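Local atomic coordinates of mannosylglycerate hydrolase MGH1-like glycoside hydrolase domain-containing protein (Thermus thermophilus HB8, PDB entry 4WVC), a protein that probably hydrolyses mannosylglycerate, a solute made under osmotic stress in thermophiles, to mannose and glycerate, and likewise cleaves glucosylglycerate. Residues Y30-D35 with P70-H75. Sequence-based numbering, arbitrary orientation.
With DGY ((2R)-2,3-dihydroxypropanoic acid), chain E.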
loop_
_atom_site.group_PDB
_atom_site.type_symbol
_atom_site.label_atom_id
_atom_site.label_comp_id
_atom_site.label_asym_id
_atom_site.label_seq_id
_atom_site.Cartn_x
_atom_site.Cartn_y
_atom_site.Cartn_z
ATOM N N TYR A 30 6.748 -29.481 27.410
ATOM C CA TYR A 30 6.187 -28.266 28.003
ATOM C C TYR A 30 5.278 -27.582 26.978
ATOM O O TYR A 30 5.178 -28.034 25.840
ATOM C CB TYR A 30 7.306 -27.303 28.429
ATOM C CG TYR A 30 8.333 -27.833 29.443
ATOM C CD1 TYR A 30 7.953 -28.222 30.723
ATOM C CD2 TYR A 30 9.695 -27.868 29.135
ATOM C CE1 TYR A 30 8.886 -28.680 31.650
ATOM C CE2 TYR A 30 10.639 -28.318 30.054
ATOM C CZ TYR A 30 10.233 -28.729 31.314
ATOM O OH TYR A 30 11.178 -29.167 32.234
ATOM N N GLN A 31 4.627 -26.493 27.345
ATOM C CA GLN A 31 3.874 -25.720 26.344
ATOM C C GLN A 31 4.756 -24.683 25.654
ATOM O O GLN A 31 5.359 -23.860 26.322
ATOM C CB GLN A 31 2.678 -25.000 26.975
ATOM C CG GLN A 31 1.761 -24.389 25.939
ATOM C CD GLN A 31 0.503 -23.846 26.547
ATOM O OE1 GLN A 31 0.472 -23.522 27.721
ATOM N NE2 GLN A 31 -0.557 -23.762 25.751
ATOM N N TRP A 32 4.815 -24.731 24.324
ATOM C CA TRP A 32 5.485 -23.703 23.516
ATOM C C TRP A 32 4.466 -22.735 22.899
ATOM O O TRP A 32 3.319 -23.112 22.573
ATOM C CB TRP A 32 6.365 -24.330 22.435
ATOM C CG TRP A 32 7.806 -24.478 22.793
ATOM C CD1 TRP A 32 8.843 -23.696 22.355
ATOM C CD2 TRP A 32 8.382 -25.471 23.629
ATOM N NE1 TRP A 32 10.026 -24.137 22.887
ATOM C CE2 TRP A 32 9.770 -25.228 23.670
ATOM C CE3 TRP A 32 7.858 -26.548 24.370
ATOM C CZ2 TRP A 32 10.643 -26.017 24.420
ATOM C CZ3 TRP A 32 8.728 -27.328 25.101
ATOM C CH2 TRP A 32 10.097 -27.060 25.124
ATOM N N LEU A 33 4.893 -21.485 22.752
ATOM C CA LEU A 33 4.029 -20.405 22.292
ATOM C C LEU A 33 3.523 -20.592 20.846
ATOM O O LEU A 33 2.311 -20.770 20.646
ATOM C CB LEU A 33 4.743 -19.044 22.433
ATOM C CG LEU A 33 3.953 -17.754 22.145
ATOM C CD1 LEU A 33 4.649 -16.584 22.834
ATOM C CD2 LEU A 33 3.831 -17.460 20.657
ATOM N N TRP A 34 4.398 -20.520 19.837
ATOM C CA TRP A 34 3.883 -20.593 18.445
ATOM C C TRP A 34 3.527 -22.001 18.068
ATOM O O TRP A 34 2.708 -22.188 17.205
ATOM C CB TRP A 34 4.777 -19.936 17.393
ATOM C CG TRP A 34 6.036 -20.641 16.952
ATOM C CD1 TRP A 34 6.803 -21.507 17.673
ATOM C CD2 TRP A 34 6.709 -20.455 15.698
ATOM N NE1 TRP A 34 7.897 -21.892 16.937
ATOM C CE2 TRP A 34 7.855 -21.266 15.715
ATOM C CE3 TRP A 34 6.437 -19.703 14.555
ATOM C CZ2 TRP A 34 8.728 -21.314 14.648
ATOM C CZ3 TRP A 34 7.303 -19.768 13.491
ATOM C CH2 TRP A 34 8.428 -20.553 13.536
ATOM N N ASP A 35 4.106 -22.985 18.763
ATOM C CA ASP A 35 3.656 -24.378 18.635
ATOM C C ASP A 35 2.193 -24.469 18.975
ATOM O O ASP A 35 1.421 -25.003 18.188
ATOM C CB ASP A 35 4.469 -25.360 19.507
ATOM C CG ASP A 35 5.911 -25.539 19.024
ATOM O OD1 ASP A 35 6.666 -24.538 19.089
ATOM O OD2 ASP A 35 6.292 -26.674 18.593
ATOM N N PRO A 70 5.519 -15.655 27.098
ATOM C CA PRO A 70 6.814 -16.305 27.019
ATOM C C PRO A 70 6.779 -17.490 26.078
ATOM O O PRO A 70 5.707 -17.995 25.782
ATOM C CB PRO A 70 7.029 -16.816 28.460
ATOM C CG PRO A 70 5.656 -17.209 28.892
ATOM C CD PRO A 70 4.723 -16.202 28.225
ATOM N N HIS A 71 7.947 -17.966 25.666
ATOM C CA HIS A 71 8.003 -19.004 24.642
ATOM C C HIS A 71 7.732 -20.404 25.170
ATOM O O HIS A 71 7.305 -21.270 24.414
ATOM C CB HIS A 71 9.284 -18.887 23.790
ATOM C CG HIS A 71 10.444 -19.674 24.281
ATOM N ND1 HIS A 71 10.934 -19.568 25.565
ATOM C CD2 HIS A 71 11.259 -20.542 23.636
ATOM C CE1 HIS A 71 11.988 -20.355 25.693
ATOM N NE2 HIS A 71 12.217 -20.944 24.533
ATOM N N ILE A 72 7.994 -20.624 26.452
ATOM C CA ILE A 72 7.689 -21.895 27.097
ATOM C C ILE A 72 6.972 -21.639 28.405
ATOM O O ILE A 72 7.425 -20.816 29.221
ATOM C CB ILE A 72 8.966 -22.712 27.449
ATOM C CG1 ILE A 72 9.818 -22.996 26.215
ATOM C CG2 ILE A 72 8.585 -24.018 28.125
ATOM C CD1 ILE A 72 11.253 -23.397 26.519
ATOM N N VAL A 73 5.860 -22.338 28.600
ATOM C CA VAL A 73 5.218 -22.443 29.908
ATOM C C VAL A 73 5.607 -23.793 30.490
ATOM O O VAL A 73 5.215 -24.837 29.972
ATOM C CB VAL A 73 3.690 -22.336 29.833
ATOM C CG1 VAL A 73 3.096 -22.401 31.230
ATOM C CG2 VAL A 73 3.289 -21.033 29.159
ATOM N N PHE A 74 6.409 -23.756 31.549
ATOM C CA PHE A 74 6.937 -24.966 32.174
ATOM C C PHE A 74 5.920 -25.638 33.102
ATOM O O PHE A 74 6.107 -25.651 34.310
ATOM C CB PHE A 74 8.199 -24.628 32.960
ATOM C CG PHE A 74 9.336 -24.103 32.123
ATOM C CD1 PHE A 74 9.927 -24.893 31.147
ATOM C CD2 PHE A 74 9.861 -22.827 32.358
ATOM C CE1 PHE A 74 11.003 -24.411 30.400
ATOM C CE2 PHE A 74 10.931 -22.351 31.617
ATOM C CZ PHE A 74 11.504 -23.142 30.631
ATOM N N HIS A 75 4.847 -26.195 32.545
ATOM C CA HIS A 75 3.747 -26.723 33.353
ATOM C C HIS A 75 4.134 -27.810 34.377
ATOM O O HIS A 75 3.775 -27.707 35.537
ATOM C CB HIS A 75 2.624 -27.254 32.453
ATOM C CG HIS A 75 1.726 -26.191 31.899
ATOM N ND1 HIS A 75 1.891 -25.660 30.634
ATOM C CD2 HIS A 75 0.630 -25.589 32.418
ATOM C CE1 HIS A 75 0.953 -24.760 30.415
ATOM N NE2 HIS A 75 0.178 -24.694 31.484
HETATM C C1 DGY E . 14.602 -25.965 21.717
HETATM O O1 DGY E . 15.189 -26.475 20.713
HETATM O O2 DGY E . 14.935 -26.151 22.910
HETATM C C2 DGY E . 13.424 -25.071 21.489
HETATM O O3 DGY E . 13.377 -24.702 20.102
HETATM C C3 DGY E . 13.539 -23.831 22.375
HETATM O O4 DGY E . 12.600 -22.828 21.960
#
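F74 directs its edge at Y30, setting CD1 over the centre of one face of the Y30 ring, 3.6 Å from Y30 CD2, in a T-shaped pair with the planes at 87°, and I72 CB lies near the rim of one F74 face. I72 also lies over one face of the W32 indole: CG1 sits 3.4 Å from W32 CE2 in a CH-pi contact, and CD1 continues along the ring to CZ2. With CG1 anti to the carbonyl carbon (chi1 -58°), I72 lies alongside W32 and points the same way, which leaves CG2 to pack against Y30 CB. The same CG1 rests over the H71 imidazole, so that one methylene is shared by two rings. At the edge of the indole, W32 NE1 donates a nearly straight hydrogen bond to O4 of the bound glycerate, 3.0 Å away; that oxygen also lies in the plane of H71, 3.1 Å from its CD2. H71 is anchored by S99, which hydrogen-bonds ND1.

On the opposite face of the strand pair, Q31, paired with V73, runs out in an extended chain (chi1 -171°) and brings OE1 to the edge of the H75 ring, 3.0 Å from H75 CE1. This amide oxygen is buried without a hydrogen-bonding partner, whereas NE2 is held by S36. The backbones are joined by V73 N to Q31 O (2.8 Å), by the return bond from Q31 N to V73 O, and by L33 N to H71 O, where W32, at the N-cap position, leads into helix 33-43.

The arrangement is a short two-stranded antiparallel sheet in a mainly helical domain, consistent with the (alpha/alpha)6 barrel of family 63 glycoside hydrolases; W32-D35 probably bind substrate, and D165 and R198 also hydrogen-bond the glycerate in this active site.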